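Local coordinates for methanol--corrinoid protein co-methyltransferase (Methanosarcina barkeri, PDB 2I2X) that transfers the methyl group of methanol to the cob(I)amide cofactor carried by its partner corrinoid protein MtaC, in the methanol pathway of methanogenesis, at residues F135-R139 against K455-G460. Numbering follows the deposited sequence.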
# COMPACT_ATOMS: atom_id res chain seq x y z
N PHE A 135 26.12 -23.93 8.97
CA PHE A 135 26.76 -23.35 7.78
C PHE A 135 26.10 -23.56 6.43
O PHE A 135 25.20 -24.38 6.26
CB PHE A 135 28.26 -23.73 7.63
CG PHE A 135 28.76 -24.75 8.58
CD1 PHE A 135 28.51 -26.10 8.38
CD2 PHE A 135 29.57 -24.36 9.66
CE1 PHE A 135 29.01 -27.06 9.27
CE2 PHE A 135 30.08 -25.29 10.55
CZ PHE A 135 29.80 -26.65 10.35
N LEU A 136 26.62 -22.79 5.47
CA LEU A 136 26.27 -22.94 4.08
C LEU A 136 26.69 -24.33 3.66
O LEU A 136 27.69 -24.86 4.16
CB LEU A 136 26.96 -21.89 3.21
CG LEU A 136 26.53 -20.43 3.36
CD1 LEU A 136 27.35 -19.49 2.44
CD2 LEU A 136 25.03 -20.25 3.10
N GLN A 137 25.93 -24.89 2.73
CA GLN A 137 26.19 -26.18 2.16
C GLN A 137 25.87 -26.13 0.68
O GLN A 137 24.99 -26.82 0.17
CB GLN A 137 25.35 -27.23 2.86
CG GLN A 137 25.84 -27.51 4.27
CD GLN A 137 25.35 -28.84 4.78
OE1 GLN A 137 26.15 -29.77 4.95
NE2 GLN A 137 24.02 -28.95 5.00
N LEU A 138 26.61 -25.27 -0.01
CA LEU A 138 26.28 -24.88 -1.37
C LEU A 138 26.40 -26.01 -2.36
O LEU A 138 25.80 -25.95 -3.43
CB LEU A 138 27.16 -23.72 -1.80
CG LEU A 138 27.10 -22.42 -0.99
CD1 LEU A 138 27.99 -21.39 -1.68
CD2 LEU A 138 25.67 -21.89 -0.85
N ARG A 139 27.17 -27.03 -2.01
CA ARG A 139 27.38 -28.20 -2.86
C ARG A 139 27.00 -29.50 -2.16
O ARG A 139 27.26 -30.58 -2.67
CB ARG A 139 28.82 -28.23 -3.37
CG ARG A 139 29.17 -26.93 -4.09
CD ARG A 139 30.64 -26.76 -4.46
NE ARG A 139 30.77 -25.47 -5.13
CZ ARG A 139 31.57 -25.23 -6.16
NH1 ARG A 139 32.38 -26.19 -6.63
NH2 ARG A 139 31.58 -24.02 -6.71
N LYS A 455 33.35 -22.01 4.88
CA LYS A 455 33.77 -23.33 4.46
C LYS A 455 34.22 -23.22 3.02
O LYS A 455 33.39 -23.17 2.11
CB LYS A 455 32.64 -24.36 4.55
CG LYS A 455 32.10 -24.62 5.96
CD LYS A 455 33.17 -25.13 6.88
CE LYS A 455 32.60 -25.46 8.25
NZ LYS A 455 33.61 -25.21 9.34
N PRO A 456 35.54 -23.19 2.80
CA PRO A 456 36.09 -23.03 1.45
C PRO A 456 35.58 -24.08 0.44
O PRO A 456 35.53 -23.81 -0.77
CB PRO A 456 37.61 -23.14 1.68
CG PRO A 456 37.78 -22.63 3.08
CD PRO A 456 36.61 -23.22 3.82
N GLU A 457 35.19 -25.25 0.91
CA GLU A 457 34.70 -26.24 -0.04
C GLU A 457 33.38 -25.82 -0.73
O GLU A 457 33.07 -26.30 -1.82
CB GLU A 457 34.62 -27.65 0.57
CG GLU A 457 33.58 -27.86 1.65
CD GLU A 457 34.08 -27.58 3.09
OE1 GLU A 457 35.07 -26.81 3.28
OE2 GLU A 457 33.43 -28.11 4.03
N ASN A 458 32.62 -24.94 -0.09
CA ASN A 458 31.41 -24.38 -0.69
C ASN A 458 31.70 -23.72 -2.06
O ASN A 458 30.82 -23.60 -2.90
CB ASN A 458 30.74 -23.40 0.27
CG ASN A 458 29.88 -24.10 1.30
OD1 ASN A 458 29.23 -25.11 1.01
ND2 ASN A 458 29.85 -23.56 2.53
N TYR A 459 32.96 -23.36 -2.28
CA TYR A 459 33.38 -22.65 -3.48
C TYR A 459 34.38 -23.47 -4.31
O TYR A 459 35.09 -22.92 -5.17
CB TYR A 459 33.95 -21.30 -3.06
CG TYR A 459 32.96 -20.61 -2.21
CD1 TYR A 459 31.84 -19.98 -2.78
CD2 TYR A 459 33.06 -20.64 -0.81
CE1 TYR A 459 30.89 -19.36 -2.01
CE2 TYR A 459 32.09 -20.02 -0.03
CZ TYR A 459 31.01 -19.38 -0.65
OH TYR A 459 30.04 -18.75 0.09
N GLY A 460 34.39 -24.77 -4.06
CA GLY A 460 35.29 -25.71 -4.73
C GLY A 460 36.77 -25.53 -4.37
O GLY A 460 37.63 -26.01 -5.09
O HOH W 1 29.61 -22.49 -5.21
O HOH W 2 28.42 -27.83 0.17
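Asn458 buries the most surface here. Its side-chain amide pairs with two backbone groups of 135-139, on either side of Gln137. ND2 of Asn458 donates to O of Leu136 at 3.0 Å, and OD1 of Asn458 accepts from N of Leu138 at 2.8 Å. Water 2 adds a third link: it accepts from N of Arg139 (2.6 Å) and donates to OD1 of Asn458 (3.0 Å). Arg139 runs past the C-terminal end of the 3-10 turn 456-458. Its NE makes a weak hydrogen bond to O of Asn458 (2.9 Å), and water 1 bridges NH2 of Arg139 to the same carbonyl. One face of the guanidinium lies against the Tyr459-Gly460 backbone. In the TIM barrel of MtaB, 135-139 belongs to the loop joining strand 119-126 to helix 143-155. The contact joins the C-terminal tail, beyond helix 436-450, to a beta-alpha loop on the corrinoid side of the barrel. The side chain of Leu136 is about 8 Å from the bound corrinoid. At the other end, CE of Lys455 sits over the Phe135 ring, 3.5 Å from its centroid, in a CH-pi contact. NZ of Lys455 adds an off-centre cation-pi interaction. On the buried side, CD1 of Leu138 packs on CE1 of Tyr459 at 3.6 Å, while the Tyr459 hydroxyl hydrogen-bonds to Glu170 and to the backbone of Gly168.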